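Local coordinates for protein D-mannonate dehydratase (Streptococcus suis, PDB 3BDK) that probably catalyses the dehydration of D-mannonate to 2-dehydro-3-deoxy-D-gluconate and water, with ferrous iron or manganese as cofactor, at residues A[61-66]-A[112-118]; A[88-93]-A[124-130]; A[100-106]-A[200-205]. All blocks are in the same frame, centred on the assembly; numbering follows the deposited sequence.

Interaction 1. Residues A[61-66]-A[112-118]; sequences WPLENI and NVGAAGI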
loop_
_atom_site.group_PDB
_atom_site.type_symbol
_atom_site.label_atom_id
_atom_site.label_comp_id
_atom_site.label_asym_id
_atom_site.label_seq_id
_atom_site.Cartn_x
_atom_site.Cartn_y
_atom_site.Cartn_z
ATOM N N TRP A 61 27.341 -14.093 19.354
ATOM C CA TRP A 61 25.940 -14.456 19.129
ATOM C C TRP A 61 25.783 -15.983 19.039
ATOM O O TRP A 61 26.206 -16.587 18.052
ATOM C CB TRP A 61 25.412 -13.778 17.855
ATOM C CG TRP A 61 24.947 -12.341 18.034
ATOM C CD1 TRP A 61 25.418 -11.421 18.936
ATOM C CD2 TRP A 61 23.942 -11.666 17.265
ATOM N NE1 TRP A 61 24.753 -10.223 18.789
ATOM C CE2 TRP A 61 23.843 -10.344 17.772
ATOM C CE3 TRP A 61 23.107 -12.049 16.203
ATOM C CZ2 TRP A 61 22.942 -9.407 17.252
ATOM C CZ3 TRP A 61 22.209 -11.115 15.687
ATOM C CH2 TRP A 61 22.136 -9.810 16.213
ATOM N N PRO A 62 25.177 -16.604 20.074
ATOM C CA PRO A 62 25.013 -18.060 20.138
ATOM C C PRO A 62 23.953 -18.553 19.167
ATOM O O PRO A 62 22.941 -17.878 18.971
ATOM C CB PRO A 62 24.531 -18.300 21.578
ATOM C CG PRO A 62 24.692 -16.996 22.303
ATOM C CD PRO A 62 24.596 -15.945 21.260
ATOM N N LEU A 63 24.173 -19.727 18.581
ATOM C CA LEU A 63 23.183 -20.346 17.694
ATOM C C LEU A 63 21.811 -20.524 18.381
ATOM O O LEU A 63 20.770 -20.264 17.771
ATOM C CB LEU A 63 23.692 -21.687 17.161
ATOM C CG LEU A 63 23.581 -21.966 15.658
ATOM C CD1 LEU A 63 23.559 -23.468 15.391
ATOM C CD2 LEU A 63 22.378 -21.310 15.016
ATOM N N GLU A 64 21.832 -20.946 19.647
ATOM C CA GLU A 64 20.631 -21.068 20.502
ATOM C C GLU A 64 19.680 -19.857 20.442
ATOM O O GLU A 64 18.457 -20.007 20.551
ATOM C CB GLU A 64 21.047 -21.336 21.970
ATOM C CG GLU A 64 21.186 -22.816 22.387
ATOM C CD GLU A 64 21.699 -23.728 21.267
ATOM O OE1 GLU A 64 20.949 -23.938 20.282
ATOM O OE2 GLU A 64 22.841 -24.245 21.377
ATOM N N ASN A 65 20.251 -18.670 20.266
ATOM C CA ASN A 65 19.490 -17.435 20.277
ATOM C C ASN A 65 18.899 -17.075 18.922
ATOM O O ASN A 65 17.789 -16.542 18.836
ATOM C CB ASN A 65 20.374 -16.295 20.765
ATOM C CG ASN A 65 20.470 -16.239 22.263
ATOM O OD1 ASN A 65 20.939 -17.179 22.914
ATOM N ND2 ASN A 65 20.031 -15.127 22.828
ATOM N N ILE A 66 19.652 -17.352 17.864
ATOM C CA ILE A 66 19.208 -17.017 16.524
ATOM C C ILE A 66 18.259 -18.105 16.016
ATOM O O ILE A 66 17.309 -17.817 15.284
ATOM C CB ILE A 66 20.405 -16.725 15.555
ATOM C CG1 ILE A 66 20.772 -17.934 14.698
ATOM C CG2 ILE A 66 21.631 -16.183 16.311
ATOM C CD1 ILE A 66 20.230 -17.853 13.318
ATOM N N ASN A 112 27.684 -18.623 13.151
ATOM C CA ASN A 112 26.382 -18.988 13.705
ATOM C C ASN A 112 25.168 -18.605 12.823
ATOM O O ASN A 112 24.213 -19.382 12.693
ATOM C CB ASN A 112 26.245 -18.409 15.117
ATOM C CG ASN A 112 27.034 -19.202 16.140
ATOM O OD1 ASN A 112 27.498 -20.299 15.846
ATOM N ND2 ASN A 112 27.189 -18.660 17.337
ATOM N N VAL A 113 25.224 -17.418 12.213
ATOM C CA VAL A 113 24.172 -16.920 11.316
ATOM C C VAL A 113 24.172 -17.653 9.962
ATOM O O VAL A 113 23.105 -17.977 9.425
ATOM C CB VAL A 113 24.266 -15.372 11.154
ATOM C CG1 VAL A 113 23.520 -14.867 9.920
ATOM C CG2 VAL A 113 23.780 -14.674 12.432
ATOM N N GLY A 114 25.357 -17.932 9.424
ATOM C CA GLY A 114 25.484 -18.811 8.251
ATOM C C GLY A 114 25.000 -20.222 8.571
ATOM O O GLY A 114 24.537 -20.952 7.680
ATOM N N ALA A 115 25.100 -20.583 9.857
ATOM C CA ALA A 115 24.595 -21.847 10.393
ATOM C C ALA A 115 23.081 -21.761 10.667
ATOM O O ALA A 115 22.577 -22.308 11.666
ATOM C CB ALA A 115 25.357 -22.225 11.666
ATOM N N ALA A 116 22.366 -21.067 9.777
ATOM C CA ALA A 116 20.925 -20.882 9.908
ATOM C C ALA A 116 20.302 -20.502 8.585
ATOM O O ALA A 116 19.114 -20.201 8.520
ATOM C CB ALA A 116 20.616 -19.838 10.953
ATOM N N GLY A 117 21.099 -20.509 7.525
ATOM C CA GLY A 117 20.573 -20.283 6.174
ATOM C C GLY A 117 20.316 -18.825 5.823
ATOM O O GLY A 117 20.308 -18.465 4.636
ATOM N N ILE A 118 20.102 -17.997 6.850
ATOM C CA ILE A 118 19.973 -16.539 6.711
ATOM C C ILE A 118 21.188 -15.917 6.016
ATOM O O ILE A 118 22.265 -15.864 6.617
ATOM C CB ILE A 118 19.826 -15.850 8.080
ATOM C CG1 ILE A 118 18.782 -16.549 8.955
ATOM C CG2 ILE A 118 19.480 -14.377 7.878
ATOM C CD1 ILE A 118 18.824 -16.149 10.427
#
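The amide of N112 reaches across to the backbone of W61, where ND2 donates to W61 O on a nearly straight line (169° at the hydrogen); the modelled N112 ND2–W61 O length of 2.4 Å is very short, so its exact value is doubtful. With CG anti to its own carbonyl carbon (chi1 -77°), the N112 side chain leaves the last turn of its helix toward the start of the other. There P62 takes the N-cap position, and L63 N, a second donor, stands beside ND2 without bonding to it. L63 lays CD2 on two carbonyl oxygens at the ending helix, 3.5 Å from both N112 O and A115 O, while its CD1 comes 4.3 Å from A115 CB. In the xylose isomerase-like TIM barrel this joins the N-terminal end of helix 63-74 to the C-terminal end of helix 99-114, on the outer layer. Deeper in, I66 and I118 run antiparallel alongside each other and their CD1 ends meet, though the placement of I66 CD1 is uncertain. The I118 chain is extended at chi2 (166°), which carries its CD1 out to I66. On the barrel side, W61, V113 and I118 touch I83 of strand 79-84.

Interaction 2. Residues A[88-93]-A[124-130]; sequences VHEDIK and NFMPVFD. With DNO (D-mannose), chain C.
This contact includes D130 of the D-mannose pocket: K93 enters the loop that carries it and grips that loop at several points. K93 NZ donates to M126 O at 2.8 Å, coming from above the carbonyl plane, and more weakly to N124 OD1 at 3.2 Å. Two carboxylates lie farther off as long salt bridges, D130 OD2 at 3.9 Å and E90 OE2 at 3.7 Å from K93 NZ, surroundings that would probably favour the charged form of the lysine. Its CG, anti to the carbonyl carbon (chi1 -81°), is brought over the centre of one F125 ring face, 8° off the normal, in a CH-pi contact 4.0 Å from the centroid. The stem runs counter to the F125 side chain, and its extended remainder carries NZ on to M126 O. V88 CG1 approaches F125 CE1 obliquely. In the TIM barrel, 124-130 is the loop following strand 120-123, and helix 90-93, N-capped by the H89 side chain, belongs to the connection after strand 79-84. N124, in the second shell, holds the carboxylate of D130 within the same loop. Its OD1 accepts from M126 N in an Asx turn, and its ND2 donates at 2.7 Å to D130 OD2, which lies close to the N124 amide plane but is met from above the plane of its own carboxylate. The other oxygen, D130 OD1, stands 2.9 Å from O6 of the sugar. The hydroxyls of Y345 and Y28 hydrogen-bond to the sugar. On the far flank E90, its chain bent at chi2 (-62°), turns its carboxylate to V128 N, which donates weakly to both oxygens, with E90 OE2 at 3.1 Å; OE1 also has a firmer partner in Y185 OH.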
loop_
_atom_site.group_PDB
_atom_site.type_symbol
_atom_site.label_atom_id
_atom_site.label_comp_id
_atom_site.label_asym_id
_atom_site.label_seq_id
_atom_site.Cartn_x
_atom_site.Cartn_y
_atom_site.Cartn_z
ATOM N N VAL A 88 28.503 -3.477 15.339
ATOM C CA VAL A 88 29.913 -3.215 15.607
ATOM C C VAL A 88 30.097 -2.357 16.873
ATOM O O VAL A 88 29.421 -1.328 17.026
ATOM C CB VAL A 88 30.510 -2.495 14.415
ATOM C CG1 VAL A 88 31.971 -2.370 14.582
ATOM C CG2 VAL A 88 30.193 -3.258 13.139
ATOM N N HIS A 89 30.981 -2.803 17.778
ATOM C CA HIS A 89 31.260 -2.127 19.062
ATOM C C HIS A 89 31.978 -0.788 18.829
ATOM O O HIS A 89 32.744 -0.644 17.870
ATOM C CB HIS A 89 32.114 -3.043 19.995
ATOM C CG HIS A 89 32.159 -2.591 21.433
ATOM N ND1 HIS A 89 32.969 -1.563 21.874
ATOM C CD2 HIS A 89 31.476 -3.018 22.525
ATOM C CE1 HIS A 89 32.775 -1.369 23.169
ATOM N NE2 HIS A 89 31.872 -2.240 23.589
ATOM N N GLU A 90 31.749 0.188 19.709
ATOM C CA GLU A 90 32.440 1.481 19.602
ATOM C C GLU A 90 33.946 1.303 19.544
ATOM O O GLU A 90 34.624 1.985 18.774
ATOM C CB GLU A 90 32.079 2.440 20.739
ATOM C CG GLU A 90 30.709 3.099 20.599
ATOM C CD GLU A 90 30.553 3.985 19.356
ATOM O OE1 GLU A 90 31.509 4.701 18.988
ATOM O OE2 GLU A 90 29.454 3.961 18.756
ATOM N N ASP A 91 34.463 0.382 20.348
ATOM C CA ASP A 91 35.894 0.104 20.388
ATOM C C ASP A 91 36.432 -0.358 19.043
ATOM O O ASP A 91 37.584 -0.083 18.719
ATOM C CB ASP A 91 36.220 -0.930 21.468
ATOM C CG ASP A 91 36.041 -0.385 22.875
ATOM O OD1 ASP A 91 36.278 0.827 23.082
ATOM O OD2 ASP A 91 35.680 -1.184 23.775
ATOM N N ILE A 92 35.612 -1.057 18.258
ATOM C CA ILE A 92 36.035 -1.409 16.902
ATOM C C ILE A 92 36.028 -0.164 16.026
ATOM O O ILE A 92 36.986 0.085 15.292
ATOM C CB ILE A 92 35.187 -2.524 16.250
ATOM C CG1 ILE A 92 35.344 -3.833 17.025
ATOM C CG2 ILE A 92 35.613 -2.728 14.793
ATOM C CD1 ILE A 92 34.257 -4.864 16.739
ATOM N N LYS A 93 34.950 0.614 16.127
ATOM C CA LYS A 93 34.795 1.859 15.378
ATOM C C LYS A 93 35.942 2.834 15.672
ATOM O O LYS A 93 36.439 3.494 14.754
ATOM C CB LYS A 93 33.439 2.519 15.691
ATOM C CG LYS A 93 32.206 1.964 14.950
ATOM C CD LYS A 93 30.921 2.585 15.519
ATOM C CE LYS A 93 29.654 2.027 14.871
ATOM N NZ LYS A 93 28.410 2.404 15.608
ATOM N N ASN A 124 26.046 -1.010 10.694
ATOM C CA ASN A 124 26.601 0.322 10.364
ATOM C C ASN A 124 28.023 0.570 10.858
ATOM O O ASN A 124 28.578 -0.241 11.591
ATOM C CB ASN A 124 25.689 1.446 10.868
ATOM C CG ASN A 124 25.942 1.805 12.311
ATOM O OD1 ASN A 124 27.064 2.107 12.701
ATOM N ND2 ASN A 124 24.891 1.791 13.116
ATOM N N PHE A 125 28.596 1.705 10.452
ATOM C CA PHE A 125 29.896 2.159 10.948
ATOM C C PHE A 125 29.828 3.656 11.258
ATOM O O PHE A 125 30.512 4.480 10.646
ATOM C CB PHE A 125 31.011 1.837 9.951
ATOM C CG PHE A 125 32.303 1.429 10.604
ATOM C CD1 PHE A 125 32.545 0.093 10.921
ATOM C CD2 PHE A 125 33.275 2.382 10.922
ATOM C CE1 PHE A 125 33.743 -0.289 11.530
ATOM C CE2 PHE A 125 34.477 2.008 11.524
ATOM C CZ PHE A 125 34.710 0.672 11.827
ATOM N N MET A 126 28.990 3.981 12.234
ATOM C CA MET A 126 28.620 5.334 12.525
ATOM C C MET A 126 28.972 5.641 13.963
ATOM O O MET A 126 28.358 5.117 14.894
ATOM C CB MET A 126 27.124 5.512 12.297
ATOM C CG MET A 126 26.712 6.904 11.825
ATOM S SD MET A 126 24.916 7.142 11.765
ATOM C CE MET A 126 24.389 5.566 11.066
ATOM N N PRO A 127 29.977 6.492 14.162
ATOM C CA PRO A 127 30.364 6.874 15.502
ATOM C C PRO A 127 29.155 7.274 16.316
ATOM O O PRO A 127 28.245 7.905 15.772
ATOM C CB PRO A 127 31.235 8.095 15.262
ATOM C CG PRO A 127 31.834 7.860 13.924
ATOM C CD PRO A 127 30.823 7.120 13.131
ATOM N N VAL A 128 29.145 6.863 17.586
ATOM C CA VAL A 128 28.237 7.338 18.625
ATOM C C VAL A 128 26.769 6.902 18.488
ATOM O O VAL A 128 26.305 6.057 19.252
ATOM C CB VAL A 128 28.343 8.872 18.834
ATOM C CG1 VAL A 128 27.715 9.267 20.152
ATOM C CG2 VAL A 128 29.781 9.313 18.822
ATOM N N PHE A 129 26.043 7.483 17.535
ATOM C CA PHE A 129 24.620 7.192 17.333
ATOM C C PHE A 129 24.431 6.424 16.037
ATOM O O PHE A 129 25.296 6.481 15.167
ATOM C CB PHE A 129 23.806 8.487 17.226
ATOM C CG PHE A 129 24.207 9.553 18.207
ATOM C CD1 PHE A 129 25.101 10.552 17.837
ATOM C CD2 PHE A 129 23.680 9.566 19.493
ATOM C CE1 PHE A 129 25.481 11.549 18.743
ATOM C CE2 PHE A 129 24.054 10.549 20.402
ATOM C CZ PHE A 129 24.960 11.546 20.024
ATOM N N ASP A 130 23.290 5.734 15.902
ATOM C CA ASP A 130 22.932 5.085 14.635
ATOM C C ASP A 130 21.967 5.901 13.774
ATOM O O ASP A 130 21.686 5.557 12.616
ATOM C CB ASP A 130 22.353 3.710 14.895
ATOM C CG ASP A 130 23.270 2.851 15.719
ATOM O OD1 ASP A 130 22.729 2.090 16.567
ATOM O OD2 ASP A 130 24.517 2.949 15.524
HETATM C C1 DNO C . 17.470 4.034 11.873
HETATM C C2 DNO C . 16.721 2.697 11.744
HETATM C C3 DNO C . 16.642 1.858 13.058
HETATM C C4 DNO C . 17.929 1.449 13.846
HETATM C C5 DNO C . 19.210 1.034 13.062
HETATM C C6 DNO C . 20.034 0.052 13.904
HETATM O O1 DNO C . 17.421 4.868 10.967
HETATM O O2 DNO C . 17.253 1.929 10.650
HETATM O O3 DNO C . 15.933 0.655 12.775
HETATM O O4 DNO C . 18.231 2.458 14.819
HETATM O O5 DNO C . 18.937 0.413 11.795
HETATM O O6 DNO C . 21.064 0.766 14.593
HETATM O O HOH W 1 27.159 -0.628 14.631
#

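Interaction 3. Residues A[100-106]-A[200-205]; sequences DALIENY and YFIKAI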
loop_
_atom_site.group_PDB
_atom_site.type_symbol
_atom_site.label_atom_id
_atom_site.label_comp_id
_atom_site.label_asym_id
_atom_site.label_seq_id
_atom_site.Cartn_x
_atom_site.Cartn_y
_atom_site.Cartn_z
ATOM N N ASP A 100 40.446 -6.631 18.818
ATOM C CA ASP A 100 40.605 -7.979 18.242
ATOM C C ASP A 100 39.661 -9.028 18.805
ATOM O O ASP A 100 39.095 -9.831 18.061
ATOM C CB ASP A 100 42.046 -8.470 18.400
ATOM C CG ASP A 100 42.908 -8.141 17.198
ATOM O OD1 ASP A 100 42.363 -8.115 16.068
ATOM O OD2 ASP A 100 44.124 -7.910 17.387
ATOM N N ALA A 101 39.519 -9.013 20.129
ATOM C CA ALA A 101 38.604 -9.890 20.835
ATOM C C ALA A 101 37.159 -9.576 20.433
ATOM O O ALA A 101 36.375 -10.482 20.167
ATOM C CB ALA A 101 38.793 -9.739 22.346
ATOM N N LEU A 102 36.810 -8.291 20.386
ATOM C CA LEU A 102 35.457 -7.896 20.000
ATOM C C LEU A 102 35.163 -8.389 18.586
ATOM O O LEU A 102 34.110 -8.987 18.340
ATOM C CB LEU A 102 35.238 -6.388 20.182
ATOM C CG LEU A 102 35.366 -5.933 21.654
ATOM C CD1 LEU A 102 35.864 -4.507 21.777
ATOM C CD2 LEU A 102 34.089 -6.093 22.450
ATOM N N ILE A 103 36.127 -8.198 17.686
ATOM C CA ILE A 103 36.042 -8.727 16.322
ATOM C C ILE A 103 35.919 -10.255 16.324
ATOM O O ILE A 103 35.221 -10.828 15.480
ATOM C CB ILE A 103 37.237 -8.260 15.450
ATOM C CG1 ILE A 103 37.146 -6.750 15.207
ATOM C CG2 ILE A 103 37.284 -9.022 14.114
ATOM C CD1 ILE A 103 38.368 -6.142 14.556
ATOM N N GLU A 104 36.597 -10.898 17.279
ATOM C CA GLU A 104 36.443 -12.339 17.504
ATOM C C GLU A 104 34.982 -12.720 17.717
ATOM O O GLU A 104 34.409 -13.492 16.951
ATOM C CB GLU A 104 37.273 -12.802 18.706
ATOM C CG GLU A 104 38.701 -13.109 18.361
ATOM C CD GLU A 104 38.807 -13.944 17.103
ATOM O OE1 GLU A 104 38.131 -15.003 17.039
ATOM O OE2 GLU A 104 39.552 -13.528 16.182
ATOM N N ASN A 105 34.391 -12.147 18.756
ATOM C CA ASN A 105 32.998 -12.371 19.072
ATOM C C ASN A 105 32.066 -12.091 17.910
ATOM O O ASN A 105 31.040 -12.756 17.767
ATOM C CB ASN A 105 32.619 -11.560 20.308
ATOM C CG ASN A 105 33.164 -12.178 21.584
ATOM O OD1 ASN A 105 33.499 -11.470 22.532
ATOM N ND2 ASN A 105 33.263 -13.516 21.608
ATOM N N TYR A 106 32.455 -11.114 17.082
ATOM C CA TYR A 106 31.753 -10.764 15.843
ATOM C C TYR A 106 31.986 -11.826 14.751
ATOM O O TYR A 106 31.072 -12.118 13.977
ATOM C CB TYR A 106 32.175 -9.361 15.360
ATOM C CG TYR A 106 31.139 -8.650 14.506
ATOM C CD1 TYR A 106 31.032 -8.915 13.143
ATOM C CD2 TYR A 106 30.267 -7.712 15.062
ATOM C CE1 TYR A 106 30.084 -8.280 12.354
ATOM C CE2 TYR A 106 29.300 -7.060 14.271
ATOM C CZ TYR A 106 29.215 -7.357 12.914
ATOM O OH TYR A 106 28.280 -6.738 12.101
ATOM N N TYR A 200 40.340 -2.245 8.500
ATOM C CA TYR A 200 40.826 -3.253 9.416
ATOM C C TYR A 200 39.733 -4.257 9.752
ATOM O O TYR A 200 39.958 -5.473 9.719
ATOM C CB TYR A 200 41.302 -2.583 10.697
ATOM C CG TYR A 200 41.995 -3.509 11.685
ATOM C CD1 TYR A 200 43.368 -3.768 11.584
ATOM C CD2 TYR A 200 41.286 -4.101 12.728
ATOM C CE1 TYR A 200 44.012 -4.598 12.493
ATOM C CE2 TYR A 200 41.915 -4.934 13.642
ATOM C CZ TYR A 200 43.282 -5.178 13.526
ATOM O OH TYR A 200 43.913 -6.005 14.434
ATOM N N PHE A 201 38.558 -3.727 10.085
ATOM C CA PHE A 201 37.361 -4.517 10.403
ATOM C C PHE A 201 36.896 -5.367 9.216
ATOM O O PHE A 201 36.590 -6.538 9.377
ATOM C CB PHE A 201 36.248 -3.567 10.877
ATOM C CG PHE A 201 34.921 -4.226 11.130
ATOM C CD1 PHE A 201 33.862 -4.044 10.242
ATOM C CD2 PHE A 201 34.707 -4.982 12.283
ATOM C CE1 PHE A 201 32.629 -4.625 10.477
ATOM C CE2 PHE A 201 33.467 -5.563 12.536
ATOM C CZ PHE A 201 32.428 -5.393 11.628
ATOM N N ILE A 202 36.865 -4.764 8.034
ATOM C CA ILE A 202 36.405 -5.429 6.823
ATOM C C ILE A 202 37.313 -6.607 6.470
ATOM O O ILE A 202 36.853 -7.748 6.409
ATOM C CB ILE A 202 36.268 -4.434 5.631
ATOM C CG1 ILE A 202 35.047 -3.521 5.811
ATOM C CG2 ILE A 202 36.187 -5.149 4.303
ATOM C CD1 ILE A 202 33.696 -4.232 6.052
ATOM N N LYS A 203 38.604 -6.354 6.272
ATOM C CA LYS A 203 39.468 -7.440 5.812
ATOM C C LYS A 203 39.583 -8.526 6.858
ATOM O O LYS A 203 39.896 -9.657 6.528
ATOM C CB LYS A 203 40.828 -6.971 5.256
ATOM C CG LYS A 203 41.642 -6.044 6.152
ATOM C CD LYS A 203 42.934 -5.566 5.465
ATOM C CE LYS A 203 42.626 -4.852 4.166
ATOM N NZ LYS A 203 41.370 -4.051 4.299
ATOM N N ALA A 204 39.285 -8.175 8.103
ATOM C CA ALA A 204 39.168 -9.145 9.183
ATOM C C ALA A 204 37.990 -10.122 8.986
ATOM O O ALA A 204 38.177 -11.347 9.070
ATOM C CB ALA A 204 39.048 -8.434 10.536
ATOM N N ILE A 205 36.798 -9.575 8.708
ATOM C CA ILE A 205 35.546 -10.339 8.781
ATOM C C ILE A 205 35.047 -10.957 7.476
ATOM O O ILE A 205 34.223 -11.873 7.501
ATOM C CB ILE A 205 34.372 -9.524 9.428
ATOM C CG1 ILE A 205 33.872 -8.416 8.494
ATOM C CG2 ILE A 205 34.770 -8.983 10.796
ATOM C CD1 ILE A 205 32.503 -7.888 8.856
#
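Y106 offers one ring face to F201, whose CZ lies over it toward the rim; Y106 CZ in turn lies in the plane of the F201 ring, at its edge. The pair is T-shaped (edge-to-face), centroids 5.3 Å apart and planes at 72°. One face of F201 carries I205 CG2 from the next helical turn, and I103 CG1 comes to another part of its edge. The Y200 ring is met near its plane by I103 CD1 and D100 OD1; Y200 OH donates to D100 OD1 at 3.1 Å, on the syn side, tilted 30° from the carboxylate plane. These are neighbouring outer helices of the TIM barrel, following strands 79-84 and 120-123, and the two segments cross at -44° with axes 10.8 Å apart. Knobs-into-holes packing centres on I103, whose side chain sits among Y200, F201, A204 and I205. Its CG2, anti to the backbone N, touches A204 CB at 4.0 Å, while CD1 on the other branch reaches Y200 CE2 at 3.9 Å. Y106 and F201 both lean inward on Y123 of strand 120-123, and Y106 OH bonds to I86 O. R99 makes a cation-pi contact with Y200.

Helix 99-114 ties the set together: its last turn serves interaction 1, an earlier part serves interaction 3, and helix 90-93 of interaction 2 precedes it in the chain. Interactions 2 and 3 have centres 13 Å apart and touch directly, V88 CG2 meeting F201 CZ at 3.4 Å and I92 CD1 meeting I103 CG1 at 3.8 Å, so the packing runs from the outer helices to the pocket loop. Interaction 1 does not touch the others: its nearest atoms are about 4 Å from interaction 3 and about 8 Å from interaction 2, with centres 18 and 22 Å away. D130 of interaction 2 meets the sugar itself. In interaction 1 the side chain of W61 is about 10 Å from the bound D-mannose.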